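Local coordinates for ORF 37 (Human herpesvirus 8 type M, PDB 3FHD), which cuts double-stranded and single-stranded DNA as an endonuclease and exonuclease, helping to process branched or non-linear viral intermediates so that unit-length genomes can be packaged, at residues F170-K175 and T179-F184; Q398-S403 and G469-L474; N480-S485 and I493-S498. All coordinates share one frame; numbering follows the deposited sequence.

Interaction 1 (F170-K175 and T179-F184); sequences FHWAVK and TSKKIF
Where the short helix 170-175 gives way to the loop that leads toward helix 203-217, the chain doubles back and lays Lys181 over the indole of Trp172. Atom CB of Lys181 makes a CH-pi contact with the five-membered ring of Trp172, 3.7 Å from its centroid and only 14° off the ring normal. The lysine chain then runs on, extended beyond CG, in the direction opposite to the indole, and its CD lies 3.8 Å from CB of Trp172. The closest approach is to the loop backbone, where CZ2 of Trp172 lies 3.3 Å from the carbonyl O of Lys181. Further along the loop, CG1 of Ile183 meets the edge of the same indole near its plane, 3.8 Å from CZ3 of Trp172.

This helix-loop element is part of a nuclease of the PD-(D/E)XK superfamily, and the Lys181 side chain lies about 12 Å from the bound magnesium ion. Trp172 CG stands anti to the backbone N (chi1 163°), which carries the ring off the helix toward the loop. Its NE1 is hydrogen-bonded to the carbonyl O of Asn178, within the linker between the two segments. A water accepts from the backbone N of Trp172 at 3.0 Å and, weakly, from Lys181 NZ. Phe481 of helix 468-489 packs edge-to-face with Trp172 and also touches Ile183.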
loop_
_atom_site.group_PDB
_atom_site.type_symbol
_atom_site.label_atom_id
_atom_site.label_comp_id
_atom_site.label_asym_id
_atom_site.label_seq_id
_atom_site.Cartn_x
_atom_site.Cartn_y
_atom_site.Cartn_z
ATOM N N PHE A 170 -7.722 -4.313 2.719
ATOM C CA PHE A 170 -7.560 -5.402 3.715
ATOM C C PHE A 170 -8.557 -5.350 4.912
ATOM O O PHE A 170 -9.133 -6.372 5.310
ATOM C CB PHE A 170 -6.090 -5.538 4.159
ATOM C CG PHE A 170 -5.844 -6.766 5.007
ATOM C CD1 PHE A 170 -5.882 -8.029 4.434
ATOM C CD2 PHE A 170 -5.609 -6.647 6.364
ATOM C CE1 PHE A 170 -5.679 -9.194 5.226
ATOM C CE2 PHE A 170 -5.397 -7.792 7.180
ATOM C CZ PHE A 170 -5.437 -9.071 6.608
ATOM N N HIS A 171 -8.760 -4.171 5.489
ATOM C CA HIS A 171 -9.764 -4.007 6.526
ATOM C C HIS A 171 -11.166 -4.454 6.044
ATOM O O HIS A 171 -11.842 -5.215 6.754
ATOM C CB HIS A 171 -9.789 -2.565 7.059
ATOM C CG HIS A 171 -10.834 -2.339 8.117
ATOM N ND1 HIS A 171 -12.025 -1.697 7.861
ATOM C CD2 HIS A 171 -10.867 -2.688 9.423
ATOM C CE1 HIS A 171 -12.754 -1.667 8.967
ATOM N NE2 HIS A 171 -12.073 -2.261 9.928
ATOM N N TRP A 172 -11.562 -4.017 4.844
ATOM C CA TRP A 172 -12.865 -4.372 4.230
ATOM C C TRP A 172 -12.978 -5.917 4.103
ATOM O O TRP A 172 -14.016 -6.510 4.474
ATOM C CB TRP A 172 -13.049 -3.634 2.888
ATOM C CG TRP A 172 -14.112 -4.213 2.032
ATOM C CD1 TRP A 172 -15.462 -3.947 2.088
ATOM C CD2 TRP A 172 -13.929 -5.200 1.023
ATOM N NE1 TRP A 172 -16.135 -4.741 1.169
ATOM C CE2 TRP A 172 -15.208 -5.501 0.494
ATOM C CE3 TRP A 172 -12.793 -5.881 0.517
ATOM C CZ2 TRP A 172 -15.383 -6.426 -0.530
ATOM C CZ3 TRP A 172 -12.967 -6.790 -0.517
ATOM C CH2 TRP A 172 -14.269 -7.075 -1.003
ATOM N N ALA A 173 -11.898 -6.563 3.634
ATOM C CA ALA A 173 -11.902 -8.033 3.380
ATOM C C ALA A 173 -12.026 -8.831 4.688
ATOM O O ALA A 173 -12.524 -9.961 4.702
ATOM C CB ALA A 173 -10.645 -8.472 2.570
ATOM N N VAL A 174 -11.565 -8.248 5.794
ATOM C CA VAL A 174 -11.670 -8.935 7.085
ATOM C C VAL A 174 -12.978 -8.575 7.826
ATOM O O VAL A 174 -13.680 -9.452 8.346
ATOM C CB VAL A 174 -10.446 -8.634 7.994
ATOM C CG1 VAL A 174 -10.719 -9.162 9.427
ATOM C CG2 VAL A 174 -9.193 -9.295 7.444
ATOM N N LYS A 175 -13.290 -7.280 7.899
ATOM C CA LYS A 175 -14.283 -6.799 8.859
ATOM C C LYS A 175 -15.608 -6.447 8.214
ATOM O O LYS A 175 -16.598 -6.221 8.903
ATOM C CB LYS A 175 -13.776 -5.559 9.614
ATOM C CG LYS A 175 -12.679 -5.818 10.677
ATOM C CD LYS A 175 -13.003 -7.029 11.565
ATOM C CE LYS A 175 -12.624 -6.825 13.020
ATOM N NZ LYS A 175 -12.153 -8.114 13.645
ATOM N N THR A 179 -20.742 -4.784 -0.221
ATOM C CA THR A 179 -20.553 -4.267 -1.600
ATOM C C THR A 179 -19.910 -2.873 -1.720
ATOM O O THR A 179 -19.921 -2.288 -2.805
ATOM C CB THR A 179 -21.892 -4.255 -2.400
ATOM O OG1 THR A 179 -22.831 -3.463 -1.690
ATOM C CG2 THR A 179 -22.468 -5.658 -2.563
ATOM N N SER A 180 -19.338 -2.352 -0.636
ATOM C CA SER A 180 -18.562 -1.094 -0.665
ATOM C C SER A 180 -17.289 -1.167 -1.505
ATOM O O SER A 180 -16.753 -0.133 -1.881
ATOM C CB SER A 180 -18.126 -0.697 0.745
ATOM O OG SER A 180 -19.124 0.088 1.368
ATOM N N LYS A 181 -16.771 -2.380 -1.707
ATOM C CA LYS A 181 -15.576 -2.657 -2.515
ATOM C C LYS A 181 -15.859 -4.001 -3.164
ATOM O O LYS A 181 -16.901 -4.604 -2.890
ATOM C CB LYS A 181 -14.327 -2.742 -1.647
ATOM C CG LYS A 181 -14.045 -1.439 -0.974
ATOM C CD LYS A 181 -12.802 -1.382 -0.130
ATOM C CE LYS A 181 -12.804 0.021 0.496
ATOM N NZ LYS A 181 -11.516 0.342 1.167
ATOM N N LYS A 182 -14.982 -4.417 -4.073
ATOM C CA LYS A 182 -15.075 -5.694 -4.811
ATOM C C LYS A 182 -13.648 -6.229 -4.878
ATOM O O LYS A 182 -12.708 -5.441 -4.926
ATOM C CB LYS A 182 -15.566 -5.469 -6.256
ATOM C CG LYS A 182 -17.019 -5.169 -6.451
ATOM C CD LYS A 182 -17.310 -4.885 -7.928
ATOM C CE LYS A 182 -17.828 -6.150 -8.625
ATOM N NZ LYS A 182 -18.717 -5.842 -9.848
ATOM N N ILE A 183 -13.469 -7.553 -4.814
ATOM C CA ILE A 183 -12.159 -8.179 -5.142
ATOM C C ILE A 183 -12.082 -8.264 -6.673
ATOM O O ILE A 183 -11.105 -7.858 -7.255
ATOM C CB ILE A 183 -12.040 -9.589 -4.539
ATOM C CG1 ILE A 183 -12.005 -9.497 -3.013
ATOM C CG2 ILE A 183 -10.777 -10.333 -5.061
ATOM C CD1 ILE A 183 -12.300 -10.768 -2.302
ATOM N N PHE A 184 -13.168 -8.728 -7.301
ATOM C CA PHE A 184 -13.207 -8.983 -8.732
ATOM C C PHE A 184 -14.147 -8.015 -9.437
ATOM O O PHE A 184 -15.258 -7.781 -8.949
ATOM C CB PHE A 184 -13.714 -10.407 -8.994
ATOM C CG PHE A 184 -12.920 -11.491 -8.292
ATOM C CD1 PHE A 184 -11.649 -11.834 -8.741
ATOM C CD2 PHE A 184 -13.455 -12.195 -7.203
ATOM C CE1 PHE A 184 -10.903 -12.816 -8.101
ATOM C CE2 PHE A 184 -12.674 -13.196 -6.557
ATOM C CZ PHE A 184 -11.413 -13.493 -7.031
HETATM O O HOH W 1 -10.348 -1.576 3.575
#

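Interaction 2 (Q398-S403 and G469-L474); sequences QVLLQS and GAKHRL. With SO4 (sulfate ion), chain B.
Leu400 and Ser403 of helix 394-412 meet Lys471 and Leu474 of helix 468-489 where two helices of this PD-(D/E)XK superfamily nuclease cross almost perpendicularly: the local axes make a signed angle of -96° and come within 11.0 Å. The contact is buried, and each helix offers two residues to it, one turn apart on both sides.

Along 469-474, Lys471 is the first to reach across. Its CG lies 3.6 Å from CD2 of Leu400, and the lysine chain runs alongside that leucine, heading the other way. A bend at chi3 (99°) then turns the end of the lysine toward helix 394-412, where NZ donates a hydrogen bond to OG of Ser403 at 3.0 Å. The stronger partner of this ammonium group is Glu407, one turn beyond Ser403 in helix 394-412, which forms a salt bridge with it. The serine hydroxyl accepts from Lys471 while giving its own proton to the carbonyl O of Leu400, 2.7 Å from OG and with the donor tilted 23° from the carbonyl plane. Phe466 adds apolar cover to Leu400, Ser403 and Lys471.

One turn on from Lys471, Leu474 lies athwart Leu400, and Phe170 of helix 170-175 packs against both leucines. Helix 394-412 also reaches toward the metal site: NE2 of Gln402 is hydrogen-bonded to the magnesium ligand Glu266, and NE2 of Gln398 bonds weakly to a sulfate ion, probably from the crystallisation liquor. The leucine pair itself meets methyl to methyl, CD1 of Leu400 standing 3.6 Å from CD1 of Leu474.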
loop_
_atom_site.group_PDB
_atom_site.type_symbol
_atom_site.label_atom_id
_atom_site.label_comp_id
_atom_site.label_asym_id
_atom_site.label_seq_id
_atom_site.Cartn_x
_atom_site.Cartn_y
_atom_site.Cartn_z
ATOM N N GLN A 398 -4.218 -1.915 6.971
ATOM C CA GLN A 398 -3.395 -1.612 5.782
ATOM C C GLN A 398 -1.900 -1.865 5.998
ATOM O O GLN A 398 -1.271 -2.538 5.188
ATOM C CB GLN A 398 -3.642 -0.160 5.312
ATOM C CG GLN A 398 -2.731 0.255 4.152
ATOM C CD GLN A 398 -3.225 1.502 3.438
ATOM O OE1 GLN A 398 -3.776 2.420 4.072
ATOM N NE2 GLN A 398 -3.060 1.528 2.113
ATOM N N VAL A 399 -1.343 -1.350 7.095
ATOM C CA VAL A 399 0.081 -1.522 7.375
ATOM C C VAL A 399 0.352 -2.986 7.764
ATOM O O VAL A 399 1.440 -3.512 7.509
ATOM C CB VAL A 399 0.579 -0.519 8.462
ATOM C CG1 VAL A 399 2.090 -0.671 8.682
ATOM C CG2 VAL A 399 0.265 0.923 8.046
ATOM N N LEU A 400 -0.633 -3.622 8.409
ATOM C CA LEU A 400 -0.542 -5.039 8.787
ATOM C C LEU A 400 -0.278 -5.856 7.523
ATOM O O LEU A 400 0.648 -6.683 7.509
ATOM C CB LEU A 400 -1.840 -5.519 9.479
ATOM C CG LEU A 400 -1.742 -6.901 10.148
ATOM C CD1 LEU A 400 -2.691 -7.018 11.356
ATOM C CD2 LEU A 400 -1.940 -8.031 9.174
ATOM N N LEU A 401 -1.103 -5.671 6.494
ATOM C CA LEU A 401 -0.833 -6.404 5.234
ATOM C C LEU A 401 0.510 -6.052 4.556
ATOM O O LEU A 401 1.177 -6.937 4.021
ATOM C CB LEU A 401 -1.986 -6.291 4.229
ATOM C CG LEU A 401 -1.879 -7.210 2.993
ATOM C CD1 LEU A 401 -1.925 -8.739 3.397
ATOM C CD2 LEU A 401 -2.996 -6.891 1.944
ATOM N N GLN A 402 0.892 -4.766 4.548
ATOM C CA GLN A 402 2.180 -4.375 4.015
ATOM C C GLN A 402 3.301 -5.057 4.799
ATOM O O GLN A 402 4.285 -5.499 4.185
ATOM C CB GLN A 402 2.397 -2.848 4.032
ATOM C CG GLN A 402 1.367 -2.072 3.266
ATOM C CD GLN A 402 1.528 -0.560 3.387
ATOM O OE1 GLN A 402 2.487 -0.064 3.969
ATOM N NE2 GLN A 402 0.581 0.155 2.830
ATOM N N SER A 403 3.182 -5.178 6.119
ATOM C CA SER A 403 4.197 -5.907 6.868
ATOM C C SER A 403 4.315 -7.391 6.441
ATOM O O SER A 403 5.414 -7.923 6.332
ATOM C CB SER A 403 4.017 -5.815 8.428
ATOM O OG SER A 403 2.910 -6.589 8.889
ATOM N N GLY A 469 0.142 -13.883 16.271
ATOM C CA GLY A 469 -1.112 -14.613 16.304
ATOM C C GLY A 469 -2.211 -13.773 15.679
ATOM O O GLY A 469 -3.084 -14.300 14.981
ATOM N N ALA A 470 -2.159 -12.461 15.920
ATOM C CA ALA A 470 -3.153 -11.542 15.393
ATOM C C ALA A 470 -3.056 -11.501 13.864
ATOM O O ALA A 470 -4.060 -11.643 13.186
ATOM C CB ALA A 470 -2.983 -10.145 15.981
ATOM N N LYS A 471 -1.852 -11.335 13.322
ATOM C CA LYS A 471 -1.664 -11.366 11.863
ATOM C C LYS A 471 -2.131 -12.665 11.242
ATOM O O LYS A 471 -2.804 -12.663 10.213
ATOM C CB LYS A 471 -0.201 -11.205 11.497
ATOM C CG LYS A 471 0.245 -9.796 11.377
ATOM C CD LYS A 471 1.741 -9.750 11.396
ATOM C CE LYS A 471 2.340 -9.632 10.042
ATOM N NZ LYS A 471 3.767 -9.227 10.135
ATOM N N HIS A 472 -1.743 -13.784 11.861
ATOM C CA HIS A 472 -2.149 -15.098 11.358
ATOM C C HIS A 472 -3.687 -15.226 11.241
ATOM O O HIS A 472 -4.192 -15.694 10.227
ATOM C CB HIS A 472 -1.534 -16.218 12.209
ATOM C CG HIS A 472 -1.960 -17.598 11.797
ATOM N ND1 HIS A 472 -3.048 -18.244 12.356
ATOM C CD2 HIS A 472 -1.435 -18.464 10.894
ATOM C CE1 HIS A 472 -3.177 -19.440 11.809
ATOM N NE2 HIS A 472 -2.216 -19.595 10.914
ATOM N N ARG A 473 -4.418 -14.786 12.265
ATOM C CA ARG A 473 -5.887 -14.934 12.262
ATOM C C ARG A 473 -6.551 -14.066 11.169
ATOM O O ARG A 473 -7.428 -14.524 10.442
ATOM C CB ARG A 473 -6.486 -14.602 13.630
ATOM C CG ARG A 473 -7.939 -15.099 13.705
ATOM C CD ARG A 473 -8.738 -14.501 14.824
ATOM N NE ARG A 473 -8.372 -15.047 16.124
ATOM C CZ ARG A 473 -8.888 -14.603 17.266
ATOM N NH1 ARG A 473 -9.800 -13.625 17.238
ATOM N NH2 ARG A 473 -8.501 -15.133 18.424
ATOM N N LEU A 474 -6.109 -12.824 11.073
ATOM C CA LEU A 474 -6.695 -11.857 10.119
ATOM C C LEU A 474 -6.420 -12.275 8.671
ATOM O O LEU A 474 -7.325 -12.218 7.805
ATOM C CB LEU A 474 -6.190 -10.432 10.422
ATOM C CG LEU A 474 -6.582 -9.883 11.794
ATOM C CD1 LEU A 474 -5.916 -8.511 12.042
ATOM C CD2 LEU A 474 -8.125 -9.738 11.939
HETATM S S SO4 B . -2.301 -0.620 -1.824
HETATM O O1 SO4 B . -3.692 -1.026 -1.947
HETATM O O2 SO4 B . -2.229 0.581 -0.985
HETATM O O3 SO4 B . -1.615 -1.726 -1.188
HETATM O O4 SO4 B . -1.722 -0.461 -3.133
#

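Interaction 3 (N480-S485 and I493-S498); sequences NFWSRS and IKWDFS
Trp482 and Phe497 turn their six-membered rings toward each other across the gap through different first torsions: in Trp482 CG is anti to the backbone N (chi1 -165°), whereas in Phe497 it is anti to the carbonyl carbon (chi1 -71°). The side chains meet nearly perpendicular. CE1 of Phe497 arrives at the indole edge, near its plane, 3.7 Å from CZ3 of Trp482. Beside it, Ser483 covers the phenyl ring: its OG sits above the ring centre, and its CB approaches CE2 of Phe497 to 3.7 Å. That hydroxyl is hydrogen-bonded to the carbonyl O of Ala479, one turn back. On its other face, Phe497 carries CB of Trp495, so the phenyl lies between Ser483 and Trp495. In turn, Phe497 CZ lies over one face of the Trp495 indole, toward its rim, with Ile493 CG2 over the opposite face.

The second aromatic pair is T-shaped. Trp482 points its edge at the face of Trp495, with the six-membered ring centroids 5.8 Å apart and the planes at 79°. NE1 of Trp482 donates to the carbonyl O of Gly163. Next in the chain, Asp496 OD1 accepts from both N and OG of Ser498, at 3.0 and 2.7 Å; the backbone bond closes an Asx turn, which turns the chain at Phe497. The whole is an aromatic cluster, away from the magnesium site, by which the loop leading into helix 498-502 folds back against helix 468-489.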
loop_
_atom_site.group_PDB
_atom_site.type_symbol
_atom_site.label_atom_id
_atom_site.label_comp_id
_atom_site.label_asym_id
_atom_site.label_seq_id
_atom_site.Cartn_x
_atom_site.Cartn_y
_atom_site.Cartn_z
ATOM N N ASN A 480 -9.985 -16.863 3.417
ATOM C CA ASN A 480 -11.270 -17.566 3.351
ATOM C C ASN A 480 -12.298 -16.760 2.548
ATOM O O ASN A 480 -12.994 -17.321 1.716
ATOM C CB ASN A 480 -11.796 -17.883 4.758
ATOM C CG ASN A 480 -11.281 -19.217 5.282
ATOM O OD1 ASN A 480 -10.516 -19.923 4.605
ATOM N ND2 ASN A 480 -11.722 -19.583 6.478
ATOM N N PHE A 481 -12.367 -15.445 2.789
ATOM C CA PHE A 481 -13.290 -14.574 2.066
ATOM C C PHE A 481 -12.885 -14.512 0.571
ATOM O O PHE A 481 -13.753 -14.577 -0.274
ATOM C CB PHE A 481 -13.357 -13.175 2.706
ATOM C CG PHE A 481 -14.131 -12.142 1.901
ATOM C CD1 PHE A 481 -15.488 -12.311 1.614
ATOM C CD2 PHE A 481 -13.492 -10.987 1.476
ATOM C CE1 PHE A 481 -16.205 -11.331 0.858
ATOM C CE2 PHE A 481 -14.150 -10.018 0.749
ATOM C CZ PHE A 481 -15.539 -10.181 0.436
ATOM N N TRP A 482 -11.587 -14.409 0.265
ATOM C CA TRP A 482 -11.117 -14.524 -1.134
ATOM C C TRP A 482 -11.610 -15.829 -1.822
ATOM O O TRP A 482 -12.123 -15.804 -2.951
ATOM C CB TRP A 482 -9.588 -14.399 -1.229
ATOM C CG TRP A 482 -9.121 -14.162 -2.646
ATOM C CD1 TRP A 482 -8.843 -12.952 -3.215
ATOM C CD2 TRP A 482 -8.941 -15.145 -3.679
ATOM N NE1 TRP A 482 -8.461 -13.121 -4.533
ATOM C CE2 TRP A 482 -8.483 -14.456 -4.836
ATOM C CE3 TRP A 482 -9.077 -16.538 -3.728
ATOM C CZ2 TRP A 482 -8.220 -15.105 -6.041
ATOM C CZ3 TRP A 482 -8.777 -17.200 -4.920
ATOM C CH2 TRP A 482 -8.356 -16.477 -6.067
ATOM N N SER A 483 -11.474 -16.949 -1.130
ATOM C CA SER A 483 -11.839 -18.250 -1.681
ATOM C C SER A 483 -13.337 -18.363 -1.923
ATOM O O SER A 483 -13.769 -18.835 -2.971
ATOM C CB SER A 483 -11.372 -19.346 -0.720
ATOM O OG SER A 483 -9.971 -19.222 -0.624
ATOM N N ARG A 484 -14.135 -17.905 -0.963
ATOM C CA ARG A 484 -15.597 -17.863 -1.150
ATOM C C ARG A 484 -16.016 -16.988 -2.344
ATOM O O ARG A 484 -16.874 -17.393 -3.139
ATOM C CB ARG A 484 -16.303 -17.348 0.104
ATOM C CG ARG A 484 -16.310 -18.312 1.259
ATOM C CD ARG A 484 -17.347 -17.890 2.320
ATOM N NE ARG A 484 -17.196 -16.519 2.838
ATOM C CZ ARG A 484 -16.265 -16.134 3.714
ATOM N NH1 ARG A 484 -15.364 -17.002 4.177
ATOM N NH2 ARG A 484 -16.243 -14.874 4.135
ATOM N N SER A 485 -15.404 -15.803 -2.441
ATOM C CA SER A 485 -15.686 -14.851 -3.492
ATOM C C SER A 485 -15.251 -15.396 -4.865
ATOM O O SER A 485 -15.991 -15.200 -5.827
ATOM C CB SER A 485 -14.997 -13.514 -3.214
ATOM O OG SER A 485 -15.411 -12.985 -1.969
ATOM N N ILE A 493 -15.137 -22.888 -12.211
ATOM C CA ILE A 493 -13.735 -23.265 -11.984
ATOM C C ILE A 493 -13.596 -24.238 -10.812
ATOM O O ILE A 493 -13.986 -23.927 -9.673
ATOM C CB ILE A 493 -12.794 -22.002 -11.750
ATOM C CG1 ILE A 493 -12.748 -21.097 -12.985
ATOM C CG2 ILE A 493 -11.350 -22.448 -11.398
ATOM C CD1 ILE A 493 -11.794 -19.860 -12.850
ATOM N N LYS A 494 -13.012 -25.409 -11.074
ATOM C CA LYS A 494 -12.813 -26.393 -10.019
ATOM C C LYS A 494 -11.596 -26.089 -9.151
ATOM O O LYS A 494 -10.639 -26.861 -9.133
ATOM C CB LYS A 494 -12.742 -27.811 -10.598
ATOM C CG LYS A 494 -14.029 -28.260 -11.278
ATOM C CD LYS A 494 -13.966 -29.731 -11.721
ATOM C CE LYS A 494 -13.298 -29.907 -13.094
ATOM N NZ LYS A 494 -14.041 -29.216 -14.206
ATOM N N TRP A 495 -11.657 -24.964 -8.428
ATOM C CA TRP A 495 -10.548 -24.469 -7.609
ATOM C C TRP A 495 -10.033 -25.569 -6.681
ATOM O O TRP A 495 -10.840 -26.257 -6.020
ATOM C CB TRP A 495 -11.001 -23.292 -6.732
ATOM C CG TRP A 495 -11.496 -22.095 -7.468
ATOM C CD1 TRP A 495 -12.797 -21.734 -7.683
ATOM C CD2 TRP A 495 -10.692 -21.075 -8.059
ATOM N NE1 TRP A 495 -12.858 -20.540 -8.367
ATOM C CE2 TRP A 495 -11.579 -20.117 -8.624
ATOM C CE3 TRP A 495 -9.300 -20.869 -8.161
ATOM C CZ2 TRP A 495 -11.127 -18.979 -9.296
ATOM C CZ3 TRP A 495 -8.841 -19.719 -8.838
ATOM C CH2 TRP A 495 -9.753 -18.792 -9.391
ATOM N N ASP A 496 -8.709 -25.736 -6.656
ATOM C CA ASP A 496 -8.034 -26.617 -5.714
ATOM C C ASP A 496 -7.264 -25.704 -4.776
ATOM O O ASP A 496 -6.206 -25.182 -5.133
ATOM C CB ASP A 496 -7.116 -27.621 -6.448
ATOM C CG ASP A 496 -6.340 -28.545 -5.492
ATOM O OD1 ASP A 496 -6.094 -28.162 -4.333
ATOM O OD2 ASP A 496 -5.973 -29.673 -5.894
ATOM N N PHE A 497 -7.819 -25.473 -3.586
ATOM C CA PHE A 497 -7.222 -24.533 -2.642
ATOM C C PHE A 497 -6.323 -25.227 -1.578
ATOM O O PHE A 497 -5.905 -24.593 -0.591
ATOM C CB PHE A 497 -8.314 -23.667 -1.981
ATOM C CG PHE A 497 -8.962 -22.649 -2.911
ATOM C CD1 PHE A 497 -8.189 -21.842 -3.757
ATOM C CD2 PHE A 497 -10.350 -22.473 -2.901
ATOM C CE1 PHE A 497 -8.796 -20.882 -4.595
ATOM C CE2 PHE A 497 -10.963 -21.528 -3.720
ATOM C CZ PHE A 497 -10.190 -20.730 -4.567
ATOM N N SER A 498 -6.022 -26.515 -1.800
ATOM C CA SER A 498 -5.034 -27.259 -0.987
ATOM C C SER A 498 -3.763 -26.449 -0.725
ATOM O O SER A 498 -3.379 -26.244 0.433
ATOM C CB SER A 498 -4.653 -28.594 -1.650
ATOM O OG SER A 498 -5.799 -29.390 -1.897
#

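Overall arrangement
From the N terminus, interaction 1 comes first and closes a short local loop, with three residues between segments 170-175 and 179-184. Interaction 2 is the long-range one: 65 residues, including 24 in strands, separate 398-403 from 469-474. Interaction 3 closes a short loop as the chain leaves helix 468-489. The three follow in series, with no nesting or crossing. Helix 468-489 serves interactions 2 and 3 at separate places, whose nearest atoms are about 7 Å apart. Interaction 1 touches both others: Phe170 packs on both helices of interaction 2 and Val174 on 468-489, while Trp172 meets Phe481, and Ile183 meets both Phe481 and Trp482, joining the 170-184 region to helix 468-489.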